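Local coordinates for polar amino acid ABC uptake transporter substrate binding protein (Streptococcus thermophilus LMG 18311, PDB 3HV1) that probably captures a polar amino acid outside the cell and delivers it to an ABC transporter for uptake, at residues A[32-37]-A[182-187]; A[53-58]-A[224-229]; A[102-107]-A[211-216]. All blocks are in the same frame, centred on the assembly; numbering follows the deposited sequence.

Interaction 1 (A[32-37]-A[182-187])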
# COMPACT_ATOMS: atom_id res chain seq x y z
N VAL A 32 13.62 -21.50 -4.25
CA VAL A 32 12.73 -21.84 -5.36
C VAL A 32 11.36 -21.29 -4.94
O VAL A 32 11.00 -21.39 -3.77
CB VAL A 32 12.60 -23.37 -5.53
CG1 VAL A 32 11.75 -23.69 -6.75
CG2 VAL A 32 13.98 -24.00 -5.66
N PRO A 33 10.59 -20.72 -5.88
CA PRO A 33 10.88 -20.52 -7.30
C PRO A 33 11.24 -19.07 -7.62
O PRO A 33 11.25 -18.68 -8.78
CB PRO A 33 9.56 -20.90 -7.95
CG PRO A 33 8.59 -20.18 -7.03
CD PRO A 33 9.16 -20.44 -5.62
N MSE A 34 11.54 -18.27 -6.60
CA MSE A 34 11.84 -16.87 -6.84
C MSE A 34 13.19 -16.61 -7.48
O MSE A 34 13.32 -15.80 -8.39
CB MSE A 34 11.71 -16.10 -5.53
CG MSE A 34 10.36 -16.32 -4.84
SE MSE A 34 8.80 -16.00 -5.96
CE MSE A 34 8.83 -14.11 -5.83
N GLY A 35 14.21 -17.32 -7.01
CA GLY A 35 15.55 -17.15 -7.56
C GLY A 35 16.37 -18.27 -6.96
O GLY A 35 16.49 -18.36 -5.74
N TYR A 36 16.93 -19.12 -7.80
CA TYR A 36 17.70 -20.23 -7.30
C TYR A 36 18.69 -20.79 -8.31
O TYR A 36 18.61 -20.52 -9.50
CB TYR A 36 16.75 -21.33 -6.82
CG TYR A 36 15.78 -21.83 -7.88
CD1 TYR A 36 16.05 -22.97 -8.63
CD2 TYR A 36 14.59 -21.14 -8.14
CE1 TYR A 36 15.16 -23.43 -9.60
CE2 TYR A 36 13.70 -21.58 -9.12
CZ TYR A 36 13.99 -22.72 -9.84
OH TYR A 36 13.10 -23.17 -10.80
N GLU A 37 19.63 -21.57 -7.80
CA GLU A 37 20.63 -22.19 -8.65
C GLU A 37 20.14 -23.58 -9.05
O GLU A 37 19.75 -24.38 -8.20
CB GLU A 37 21.96 -22.29 -7.90
CG GLU A 37 22.96 -23.21 -8.56
CD GLU A 37 24.36 -23.04 -8.03
OE1 GLU A 37 24.51 -22.73 -6.83
OE2 GLU A 37 25.31 -23.22 -8.82
N ASP A 182 1.92 -22.67 0.49
CA ASP A 182 2.16 -21.32 -0.01
C ASP A 182 1.75 -21.19 -1.47
O ASP A 182 2.02 -22.08 -2.27
CB ASP A 182 3.64 -20.94 0.08
CG ASP A 182 4.15 -20.77 1.51
OD1 ASP A 182 4.77 -19.73 1.78
OD2 ASP A 182 3.94 -21.67 2.33
N ARG A 183 1.14 -20.07 -1.81
CA ARG A 183 0.73 -19.79 -3.18
C ARG A 183 1.93 -19.98 -4.11
O ARG A 183 1.81 -20.66 -5.13
CB ARG A 183 0.23 -18.35 -3.28
CG ARG A 183 -0.25 -17.96 -4.66
CD ARG A 183 -0.39 -16.46 -4.77
NE ARG A 183 -1.05 -16.07 -6.02
CZ ARG A 183 -1.24 -14.81 -6.39
NH1 ARG A 183 -0.82 -13.81 -5.62
NH2 ARG A 183 -1.88 -14.55 -7.53
N VAL A 184 3.08 -19.39 -3.78
CA VAL A 184 4.25 -19.54 -4.65
C VAL A 184 4.61 -20.99 -4.99
O VAL A 184 5.08 -21.26 -6.09
CB VAL A 184 5.55 -18.86 -4.08
CG1 VAL A 184 5.46 -17.36 -4.22
CG2 VAL A 184 5.79 -19.29 -2.64
N TYR A 185 4.39 -21.91 -4.06
CA TYR A 185 4.70 -23.32 -4.33
C TYR A 185 3.57 -24.00 -5.09
O TYR A 185 3.80 -24.77 -6.02
CB TYR A 185 4.94 -24.08 -3.02
CG TYR A 185 6.09 -23.53 -2.20
CD1 TYR A 185 7.32 -23.26 -2.79
CD2 TYR A 185 5.94 -23.28 -0.84
CE1 TYR A 185 8.38 -22.74 -2.05
CE2 TYR A 185 6.99 -22.76 -0.08
CZ TYR A 185 8.21 -22.49 -0.70
OH TYR A 185 9.24 -21.94 0.03
N ALA A 186 2.34 -23.75 -4.66
CA ALA A 186 1.17 -24.35 -5.31
C ALA A 186 1.18 -24.03 -6.80
O ALA A 186 1.17 -24.94 -7.64
CB ALA A 186 -0.12 -23.82 -4.66
N ASN A 187 1.19 -22.75 -7.14
CA ASN A 187 1.16 -22.35 -8.54
C ASN A 187 2.39 -22.77 -9.33
O ASN A 187 2.28 -23.19 -10.48
CB ASN A 187 0.95 -20.84 -8.65
CG ASN A 187 -0.49 -20.45 -8.45
OD1 ASN A 187 -1.25 -20.27 -9.41
ND2 ASN A 187 -0.89 -20.33 -7.19
O HOH W 1 11.75 -22.44 -1.21
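The Y185 ring is the flat group that carries this contact. One of its faces holds V184 CG2 from its own helix, 4.1 Å above the plane and over the centre. At the rim, near the ring plane, V32 O approaches Y185 CE1 at 3.4 Å, while P33 CD meets the same carbon obliquely. The Y36 ring takes no part across the contact and packs within 32-37, with V32 CG2 lying 3.6 Å over one face, offset toward the rim, and P33 O in plane at its edge. Y185 holds CG anti to its carbonyl carbon (chi1 -60°), and its hydroxyl is joined to V32 by a single water. That water donates to V32 O at 2.9 Å and pairs with Y185 OH at 2.8 Å. No direct hydrogen bond crosses the contact. The remainder is van der Waals packing, with 161 Å² buried in all. The P33 ring, which follows a cis peptide bond, turns CG to the carbonyl oxygen V184 O at 3.8 Å. The selenomethionine M34 bends at chi2 and chi3 (-52° and -80°) and crosses V184 at about a right angle, its SE atom 4.0 Å from V184 CG1. F247 supports both P33 and M34, whereas N107 OD1 accepts from V184 N in the first turn of the helix. A loop thus faces the start of helix 183-192 through side-chain packing and a water bridge, consistent with the lobes of a family 3 solute-binding protein meeting across their cleft.

Interaction 2 (A[53-58]-A[224-229])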
# COMPACT_ATOMS: atom_id res chain seq x y z
N ALA A 53 13.98 -8.22 -16.63
CA ALA A 53 13.07 -7.51 -17.53
C ALA A 53 13.00 -6.02 -17.19
O ALA A 53 12.98 -5.19 -18.09
CB ALA A 53 11.69 -8.13 -17.46
N VAL A 54 12.94 -5.71 -15.90
CA VAL A 54 12.89 -4.32 -15.46
C VAL A 54 14.16 -3.58 -15.87
O VAL A 54 14.10 -2.49 -16.43
CB VAL A 54 12.73 -4.23 -13.92
CG1 VAL A 54 13.06 -2.82 -13.43
CG2 VAL A 54 11.30 -4.58 -13.52
N PHE A 55 15.31 -4.19 -15.64
CA PHE A 55 16.54 -3.48 -15.98
C PHE A 55 16.87 -3.46 -17.45
O PHE A 55 17.59 -2.58 -17.92
CB PHE A 55 17.68 -4.00 -15.11
CG PHE A 55 17.55 -3.56 -13.68
CD1 PHE A 55 17.69 -2.21 -13.36
CD2 PHE A 55 17.16 -4.45 -12.69
CE1 PHE A 55 17.44 -1.76 -12.06
CE2 PHE A 55 16.91 -4.01 -11.39
CZ PHE A 55 17.05 -2.65 -11.07
N LYS A 56 16.28 -4.39 -18.21
CA LYS A 56 16.50 -4.40 -19.64
C LYS A 56 15.88 -3.13 -20.22
O LYS A 56 16.34 -2.60 -21.24
CB LYS A 56 15.85 -5.63 -20.27
CG LYS A 56 16.12 -5.80 -21.76
CD LYS A 56 15.40 -7.05 -22.28
CE LYS A 56 15.75 -7.33 -23.73
NZ LYS A 56 15.09 -8.59 -24.22
N LEU A 57 14.84 -2.63 -19.56
CA LEU A 57 14.16 -1.41 -20.00
C LEU A 57 15.11 -0.22 -19.99
O LEU A 57 14.96 0.72 -20.77
CB LEU A 57 13.01 -1.07 -19.07
CG LEU A 57 11.86 -2.06 -19.00
CD1 LEU A 57 10.89 -1.64 -17.88
CD2 LEU A 57 11.16 -2.09 -20.34
N TYR A 58 16.05 -0.26 -19.06
CA TYR A 58 17.00 0.83 -18.89
C TYR A 58 18.38 0.55 -19.45
O TYR A 58 19.29 1.36 -19.30
CB TYR A 58 17.11 1.16 -17.40
CG TYR A 58 15.79 1.56 -16.77
CD1 TYR A 58 15.21 2.80 -17.03
CD2 TYR A 58 15.11 0.68 -15.91
CE1 TYR A 58 14.00 3.18 -16.45
CE2 TYR A 58 13.89 1.05 -15.32
CZ TYR A 58 13.34 2.30 -15.60
OH TYR A 58 12.16 2.67 -15.00
N LYS A 224 12.27 4.28 -7.45
CA LYS A 224 11.25 4.83 -8.34
C LYS A 224 11.31 4.20 -9.73
O LYS A 224 10.28 3.93 -10.34
CB LYS A 224 11.41 6.34 -8.48
CG LYS A 224 11.12 7.12 -7.21
CD LYS A 224 11.23 8.62 -7.43
CE LYS A 224 10.90 9.39 -6.16
NZ LYS A 224 10.93 10.87 -6.35
N LYS A 225 12.53 3.99 -10.22
CA LYS A 225 12.75 3.40 -11.53
C LYS A 225 12.27 1.96 -11.56
O LYS A 225 11.84 1.46 -12.60
CB LYS A 225 14.23 3.48 -11.90
CG LYS A 225 14.75 4.91 -12.07
CD LYS A 225 14.07 5.62 -13.23
CE LYS A 225 14.54 7.06 -13.33
NZ LYS A 225 13.92 7.77 -14.49
N ILE A 226 12.35 1.28 -10.43
CA ILE A 226 11.87 -0.10 -10.40
C ILE A 226 10.34 -0.06 -10.42
O ILE A 226 9.72 -0.77 -11.21
CB ILE A 226 12.40 -0.85 -9.17
CG1 ILE A 226 13.92 -1.02 -9.29
CG2 ILE A 226 11.72 -2.21 -9.06
CD1 ILE A 226 14.60 -1.53 -8.03
N ASN A 227 9.74 0.76 -9.55
CA ASN A 227 8.28 0.88 -9.51
C ASN A 227 7.73 1.18 -10.90
O ASN A 227 6.73 0.61 -11.32
CB ASN A 227 7.85 1.99 -8.55
CG ASN A 227 8.08 1.63 -7.10
OD1 ASN A 227 8.02 0.45 -6.73
ND2 ASN A 227 8.32 2.63 -6.27
N GLN A 228 8.36 2.12 -11.59
CA GLN A 228 7.94 2.49 -12.94
C GLN A 228 8.15 1.31 -13.89
O GLN A 228 7.37 1.09 -14.80
CB GLN A 228 8.75 3.69 -13.44
CG GLN A 228 8.47 4.99 -12.70
CD GLN A 228 9.39 6.12 -13.14
OE1 GLN A 228 9.62 6.33 -14.33
NE2 GLN A 228 9.93 6.87 -12.17
N GLY A 229 9.23 0.57 -13.67
CA GLY A 229 9.52 -0.58 -14.50
C GLY A 229 8.40 -1.60 -14.42
O GLY A 229 7.95 -2.12 -15.44
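Helix-helix packing within one lobe of the solute-binding fold brings the end of helix 46-56 and the residues after it against helix 220-236. The backbones come closest where V54 CA lies 5.1 Å from G229 CA, an approach made possible because no side chain stands at G229. V54 CG1 rests 4.2 Å from I226 CA, and L57 CD1 reaches G229 CA at 3.8 Å. Further into the core, F55 CZ touches I226 CG1 at 4.0 Å; the two side chains cross obliquely, and L83 contacts both. Y58 lies on the more open flank, where its ring edge faces the K225 carbonyl. Y58 OH donates to K225 O at 2.7 Å, in the carbonyl plane on a lone pair, with a C=O...donor angle of 122°. K225 bends at chi2 (-64°), which lays its CD 4.0 Å from Y58 CE1. W14 meets the Y58 ring edge-to-face, and K224 extends to D70 of the second subunit in a salt bridge. Because K225 O also accepts the helical bond from G229 N at 3.0 Å, two donors grip this carbonyl: the phenol ties the residues following helix 46-56 to helix 220-236 without displacing the helical bond.

Interaction 3 (A[102-107]-A[211-216])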
# COMPACT_ATOMS: atom_id res chain seq x y z
N GLU A 102 7.34 -0.71 -4.27
CA GLU A 102 5.96 -1.10 -4.02
C GLU A 102 5.97 -2.63 -4.15
O GLU A 102 6.89 -3.19 -4.74
CB GLU A 102 5.05 -0.50 -5.10
CG GLU A 102 4.97 1.00 -5.07
CD GLU A 102 4.57 1.51 -3.70
OE1 GLU A 102 3.60 0.96 -3.13
OE2 GLU A 102 5.21 2.46 -3.20
N PRO A 103 4.97 -3.32 -3.58
CA PRO A 103 4.95 -4.78 -3.68
C PRO A 103 4.57 -5.23 -5.09
O PRO A 103 3.70 -4.63 -5.71
CB PRO A 103 3.91 -5.19 -2.64
CG PRO A 103 2.95 -4.02 -2.66
CD PRO A 103 3.89 -2.84 -2.68
N TYR A 104 5.21 -6.28 -5.60
CA TYR A 104 4.88 -6.75 -6.95
C TYR A 104 4.02 -8.03 -6.95
O TYR A 104 3.46 -8.41 -7.98
CB TYR A 104 6.17 -6.95 -7.79
CG TYR A 104 7.21 -7.85 -7.16
CD1 TYR A 104 7.21 -9.22 -7.40
CD2 TYR A 104 8.19 -7.33 -6.30
CE1 TYR A 104 8.15 -10.07 -6.79
CE2 TYR A 104 9.13 -8.16 -5.69
CZ TYR A 104 9.10 -9.53 -5.94
OH TYR A 104 10.01 -10.36 -5.32
N MSE A 105 3.91 -8.68 -5.80
CA MSE A 105 3.07 -9.87 -5.71
C MSE A 105 2.81 -10.27 -4.27
O MSE A 105 3.60 -9.97 -3.37
CB MSE A 105 3.68 -11.05 -6.50
CG MSE A 105 4.45 -12.10 -5.68
SE MSE A 105 4.77 -13.78 -6.58
CE MSE A 105 3.13 -14.70 -6.12
N VAL A 106 1.69 -10.95 -4.05
CA VAL A 106 1.33 -11.38 -2.72
C VAL A 106 1.43 -12.88 -2.58
O VAL A 106 0.95 -13.63 -3.42
CB VAL A 106 -0.10 -10.96 -2.33
CG1 VAL A 106 -0.47 -11.56 -0.97
CG2 VAL A 106 -0.20 -9.46 -2.28
N ASN A 107 2.08 -13.31 -1.51
CA ASN A 107 2.19 -14.73 -1.24
C ASN A 107 1.36 -14.98 0.01
O ASN A 107 1.38 -14.18 0.95
CB ASN A 107 3.63 -15.14 -0.99
CG ASN A 107 3.74 -16.61 -0.68
OD1 ASN A 107 3.08 -17.44 -1.31
ND2 ASN A 107 4.57 -16.95 0.31
N PHE A 211 5.68 -9.36 -1.47
CA PHE A 211 7.06 -9.32 -1.92
C PHE A 211 7.36 -7.96 -2.51
O PHE A 211 6.58 -7.41 -3.28
CB PHE A 211 7.33 -10.40 -2.98
CG PHE A 211 7.23 -11.81 -2.47
CD1 PHE A 211 7.52 -12.12 -1.15
CD2 PHE A 211 6.90 -12.85 -3.35
CE1 PHE A 211 7.50 -13.44 -0.70
CE2 PHE A 211 6.88 -14.17 -2.90
CZ PHE A 211 7.18 -14.47 -1.58
N ALA A 212 8.51 -7.40 -2.13
CA ALA A 212 8.95 -6.11 -2.64
C ALA A 212 10.47 -6.15 -2.69
O ALA A 212 11.09 -7.05 -2.12
CB ALA A 212 8.46 -4.98 -1.72
N VAL A 213 11.06 -5.19 -3.38
CA VAL A 213 12.52 -5.13 -3.53
C VAL A 213 13.13 -4.13 -2.56
O VAL A 213 12.62 -3.03 -2.41
CB VAL A 213 12.89 -4.71 -4.97
CG1 VAL A 213 14.40 -4.84 -5.19
CG2 VAL A 213 12.14 -5.58 -5.97
N GLY A 214 14.23 -4.51 -1.92
CA GLY A 214 14.90 -3.62 -0.98
C GLY A 214 16.18 -3.03 -1.55
O GLY A 214 16.91 -3.71 -2.26
N ALA A 215 16.44 -1.76 -1.26
CA ALA A 215 17.64 -1.07 -1.73
C ALA A 215 18.11 -0.13 -0.63
O ALA A 215 17.37 0.13 0.32
CB ALA A 215 17.34 -0.27 -2.99
N ARG A 216 19.33 0.37 -0.75
CA ARG A 216 19.83 1.31 0.25
C ARG A 216 18.87 2.50 0.29
O ARG A 216 18.34 2.91 -0.75
CB ARG A 216 21.26 1.75 -0.10
CG ARG A 216 22.32 0.70 0.27
CD ARG A 216 23.72 1.16 -0.11
NE ARG A 216 23.90 1.24 -1.55
CZ ARG A 216 24.19 0.20 -2.34
NH1 ARG A 216 24.34 -1.01 -1.82
NH2 ARG A 216 24.33 0.38 -3.64
O HOH W 2 11.95 -9.65 -3.50
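The tight part of this contact centres on F211, which buries 147 Å² against the 102-107 segment. Its backbone is held by two bonds: Y104 N to F211 O at 2.9 Å, with 149° at the hydrogen, and F211 N to M105 O, also 2.9 Å and straighter at 157°. F211 O lies over one face of the Y104 ring as well, and P103 CA makes a CH...O contact to it at 3.1 Å. Y104 CZ packs on F211 CB at 3.6 Å. The selenomethionine M105 runs alongside F211, M105 CG lying 3.5 Å from F211 CD2. Its SE is at the ring edge in a Met-aromatic contact, 77° off the normal. N107 CB touches F211 CZ at 3.7 Å, while its amide nitrogen bonds to E209. The loose side is E102, partly exposed and pointing away, where A212 CB comes no nearer than 3.8 Å to E102 O. Beyond F211, Y104 CE2 still touches A212 CA and V213 CG2, and a water joins Y104 OH to A212 O. These segments are consistent with the two interlobe crossovers of the family: helix 183-192 presses V184 on M105 and F211, and strand 83-84 offers L83 to V213 and A215.

Overall arrangement
The segments come in the order 32-37, 53-58, 102-107, 182-187, 211-216, 224-229, so the chain crosses to the second lobe and returns. Interaction 3 joins these crossings and links the other two: its centre is 15 Å from that of interaction 1 and 13 Å from that of interaction 2. Interactions 1 and 2 do not touch, with centres 22 Å apart. M34 packs on F211, and R183 bonds to V106 O, tying the interlobe contact to the crossover strands. On the other side N227 accepts from E102 N, and strand 209-215 leads on to helix 220-236. The three contacts thus run from one lobe's interior through the probable hinge to the interlobe cleft, as expected for a protein that closes around its ligand.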